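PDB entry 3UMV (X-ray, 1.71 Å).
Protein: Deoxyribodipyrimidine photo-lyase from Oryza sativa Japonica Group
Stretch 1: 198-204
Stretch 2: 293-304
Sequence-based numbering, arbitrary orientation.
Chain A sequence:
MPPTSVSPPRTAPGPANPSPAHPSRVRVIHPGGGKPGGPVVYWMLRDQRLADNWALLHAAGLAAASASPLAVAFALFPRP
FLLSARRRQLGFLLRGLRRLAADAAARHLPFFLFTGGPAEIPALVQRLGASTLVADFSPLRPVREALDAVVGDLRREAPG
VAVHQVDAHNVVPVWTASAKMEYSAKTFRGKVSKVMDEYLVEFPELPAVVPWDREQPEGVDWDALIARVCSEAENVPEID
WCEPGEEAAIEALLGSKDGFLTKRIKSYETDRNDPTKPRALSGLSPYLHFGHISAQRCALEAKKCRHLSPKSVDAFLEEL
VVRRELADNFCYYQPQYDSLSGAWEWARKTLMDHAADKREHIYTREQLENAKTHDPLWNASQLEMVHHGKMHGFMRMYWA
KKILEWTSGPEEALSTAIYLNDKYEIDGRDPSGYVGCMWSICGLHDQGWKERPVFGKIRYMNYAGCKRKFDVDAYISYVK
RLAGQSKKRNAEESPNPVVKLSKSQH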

# COMPACT_ATOMS: atom_id res chain seq x y z
N GLU A 198 2.45 -21.28 10.10
CA GLU A 198 1.01 -21.44 10.12
C GLU A 198 0.26 -20.60 9.08
O GLU A 198 -0.83 -20.98 8.64
N TYR A 199 0.83 -19.45 8.69
CA TYR A 199 0.13 -18.52 7.80
C TYR A 199 0.70 -18.39 6.39
O TYR A 199 -0.03 -18.05 5.45
N LEU A 200 1.99 -18.67 6.24
CA LEU A 200 2.61 -18.63 4.92
C LEU A 200 2.37 -19.95 4.19
O LEU A 200 3.26 -20.80 4.11
N VAL A 201 1.16 -20.09 3.67
CA VAL A 201 0.67 -21.33 3.08
C VAL A 201 0.07 -21.02 1.71
O VAL A 201 -0.18 -19.86 1.38
N GLU A 202 -0.16 -22.05 0.92
CA GLU A 202 -0.71 -21.85 -0.42
C GLU A 202 -2.17 -21.44 -0.36
O GLU A 202 -2.85 -21.65 0.65
N PHE A 203 -2.64 -20.86 -1.46
CA PHE A 203 -4.04 -20.48 -1.63
C PHE A 203 -4.80 -21.56 -2.39
O PHE A 203 -4.33 -22.04 -3.43
N PRO A 204 -6.00 -21.92 -1.91
CA PRO A 204 -6.82 -22.84 -2.71
C PRO A 204 -7.49 -22.07 -3.84
O PRO A 204 -7.42 -20.84 -3.87
N ILE A 293 -1.24 -7.84 -6.64
CA ILE A 293 -0.59 -9.10 -6.33
C ILE A 293 -0.56 -9.25 -4.83
O ILE A 293 -0.39 -8.27 -4.09
N SER A 294 -0.78 -10.48 -4.38
CA SER A 294 -0.79 -10.80 -2.96
C SER A 294 0.64 -10.79 -2.40
O SER A 294 1.54 -11.37 -3.01
N ALA A 295 0.86 -10.15 -1.26
CA ALA A 295 2.19 -10.20 -0.64
C ALA A 295 2.54 -11.63 -0.24
O ALA A 295 3.70 -12.02 -0.29
N GLN A 296 1.52 -12.38 0.19
CA GLN A 296 1.66 -13.80 0.52
C GLN A 296 2.10 -14.60 -0.71
O GLN A 296 3.01 -15.43 -0.62
N ARG A 297 1.49 -14.33 -1.87
CA ARG A 297 1.98 -14.91 -3.12
C ARG A 297 3.47 -14.62 -3.35
O ARG A 297 4.23 -15.51 -3.75
N CYS A 298 3.89 -13.37 -3.14
CA CYS A 298 5.28 -13.00 -3.36
C CYS A 298 6.20 -13.76 -2.39
O CYS A 298 7.28 -14.23 -2.77
N ALA A 299 5.76 -13.86 -1.14
CA ALA A 299 6.50 -14.61 -0.12
C ALA A 299 6.61 -16.10 -0.44
O ALA A 299 7.68 -16.69 -0.30
N LEU A 300 5.51 -16.71 -0.88
CA LEU A 300 5.52 -18.13 -1.25
C LEU A 300 6.50 -18.42 -2.37
O LEU A 300 7.21 -19.42 -2.35
N GLU A 301 6.51 -17.55 -3.37
CA GLU A 301 7.38 -17.74 -4.51
C GLU A 301 8.83 -17.52 -4.11
O GLU A 301 9.73 -18.17 -4.65
N ALA A 302 9.06 -16.60 -3.18
CA ALA A 302 10.41 -16.40 -2.68
C ALA A 302 10.88 -17.65 -1.94
O ALA A 302 12.02 -18.06 -2.07
N LYS A 303 9.98 -18.27 -1.18
CA LYS A 303 10.36 -19.49 -0.47
C LYS A 303 10.80 -20.57 -1.46
O LYS A 303 11.74 -21.31 -1.21
N LYS A 304 10.11 -20.65 -2.60
CA LYS A 304 10.42 -21.66 -3.60
C LYS A 304 11.77 -21.45 -4.27
O LYS A 304 12.29 -22.36 -4.91

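When a chain leaves a helix, its carbonyls lose their regular partners, and a neighbouring helix can supply replacements from its side chains. The rice photolyase illustrates the principle: the loop from Leu-200 to Phe-203 lies against the first turns of the helix that begins at Ala-295; the two stretches together bury 521 Å², both sides summed.

Gln-296 is the central donor. Its CA-to-CB bond points toward the loop, and with chi1 and chi2 both t the extended side chain carries NE2 to the carbonyl of Val-201, forming a hydrogen bond of 2.9 Å from Gln-296 NE2 to Val-201 O. The same NE2 lies 3.1 Å from Tyr-199 O, but the angle there is too poor for a bond; that carbonyl instead accepts a weak bond from Val-201 N. Gln-296 OE1 is satisfied elsewhere in the structure.

Charge is matched one residue along. Glu-202 starts away from the helix, yet its carboxylate returns to meet Arg-297 in a two-pronged salt bridge, with Arg-297 NH2 to Glu-202 OE1 and Arg-297 NH1 to Glu-202 OE2 both 3.0 Å. Glu-202 OE2 also accepts from Phe-203 N at 2.9 Å, so the carboxylate ties the loop to itself as well as to the helix. Arg-297 NH2 adds a weak bond to Glu-301 OE2 at 3.0 Å, and Glu-301 OE2 in turn accepts from Lys-304 NZ at 2.9 Å. At the helix start, Ser-294 OG caps Arg-297 N at 3.0 Å.

Apolar groups pack beside these bonds. Leu-200 (t, p) places CD1 3.6 Å from Ala-299 CB and 3.8 Å from Leu-300 CD2, while its CD2 lies 3.7 Å from Lys-303 CD. Phe-203, chi1 m, sets CE1 3.6 Å from Gln-296 CG and CZ 3.5 Å from Ser-294 OG.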

# COMPACT_ATOMS: atom_id res chain seq x y z
CB GLU A 198 0.47 -21.14 11.53
CG GLU A 198 -1.04 -21.21 11.65
CD GLU A 198 -1.53 -21.10 13.09
OE1 GLU A 198 -0.70 -20.81 13.98
OE2 GLU A 198 -2.73 -21.32 13.32
CB TYR A 199 0.05 -17.13 8.45
CG TYR A 199 -0.84 -17.13 9.67
CD1 TYR A 199 -2.21 -17.12 9.54
CD2 TYR A 199 -0.30 -17.18 10.94
CE1 TYR A 199 -3.03 -17.14 10.63
CE2 TYR A 199 -1.12 -17.19 12.06
CZ TYR A 199 -2.49 -17.16 11.89
OH TYR A 199 -3.33 -17.18 12.97
CB LEU A 200 4.09 -18.29 5.01
CG LEU A 200 4.79 -18.09 3.66
CD1 LEU A 200 4.02 -17.11 2.79
CD2 LEU A 200 6.22 -17.59 3.90
CB VAL A 201 -0.42 -21.97 3.98
CG1 VAL A 201 0.13 -22.19 5.36
CG2 VAL A 201 -1.66 -21.10 4.04
CB GLU A 202 -0.55 -23.12 -1.27
CG GLU A 202 0.67 -23.07 -2.23
CD GLU A 202 0.57 -21.97 -3.28
OE1 GLU A 202 1.56 -21.74 -4.02
OE2 GLU A 202 -0.51 -21.32 -3.39
CB PHE A 203 -4.13 -19.21 -2.47
CG PHE A 203 -3.68 -17.95 -1.77
CD1 PHE A 203 -2.35 -17.56 -1.78
CD2 PHE A 203 -4.61 -17.14 -1.13
CE1 PHE A 203 -1.95 -16.38 -1.16
CE2 PHE A 203 -4.22 -15.98 -0.49
CZ PHE A 203 -2.89 -15.59 -0.51
CB PRO A 204 -7.87 -23.32 -1.71
CG PRO A 204 -8.04 -22.17 -0.77
CD PRO A 204 -6.68 -21.49 -0.68
CB ILE A 293 0.85 -9.19 -6.91
CG1 ILE A 293 1.33 -10.64 -6.89
CG2 ILE A 293 1.80 -8.28 -6.16
CD1 ILE A 293 2.60 -10.87 -7.71
CB SER A 294 -1.41 -12.19 -2.80
OG SER A 294 -1.04 -12.78 -1.56
CB ALA A 295 2.28 -9.29 0.56
CB GLN A 296 0.35 -14.33 1.11
CG GLN A 296 0.38 -15.79 1.55
CD GLN A 296 -0.77 -16.13 2.48
OE1 GLN A 296 -1.40 -15.25 3.08
NE2 GLN A 296 -1.06 -17.41 2.60
CB ARG A 297 1.18 -14.38 -4.32
CG ARG A 297 1.79 -14.73 -5.68
CD ARG A 297 1.99 -16.23 -5.80
NE ARG A 297 0.75 -16.96 -5.57
CZ ARG A 297 0.67 -18.26 -5.28
NH1 ARG A 297 -0.52 -18.81 -5.08
NH2 ARG A 297 1.77 -18.99 -5.18
CB CYS A 298 5.47 -11.49 -3.19
SG CYS A 298 4.65 -10.50 -4.45
CB ALA A 299 5.85 -14.42 1.25
CB LEU A 300 4.12 -18.57 -1.69
CG LEU A 300 3.08 -18.67 -0.60
CD1 LEU A 300 1.68 -18.69 -1.21
CD2 LEU A 300 3.32 -19.88 0.30
CB GLU A 301 6.97 -16.82 -5.67
CG GLU A 301 5.57 -17.11 -6.19
CD GLU A 301 5.45 -18.51 -6.76
OE1 GLU A 301 6.50 -19.06 -7.18
OE2 GLU A 301 4.33 -19.06 -6.78
CB ALA A 302 10.48 -15.18 -1.77
CB LYS A 303 9.22 -19.99 0.41
CG LYS A 303 9.01 -19.16 1.66
CD LYS A 303 8.78 -20.03 2.88
CE LYS A 303 10.08 -20.63 3.37
NZ LYS A 303 9.90 -21.33 4.67
CB LYS A 304 9.32 -21.75 -4.66
CG LYS A 304 8.09 -22.47 -4.15
CD LYS A 304 6.81 -21.89 -4.71
CE LYS A 304 6.59 -22.31 -6.15
NZ LYS A 304 5.27 -21.82 -6.60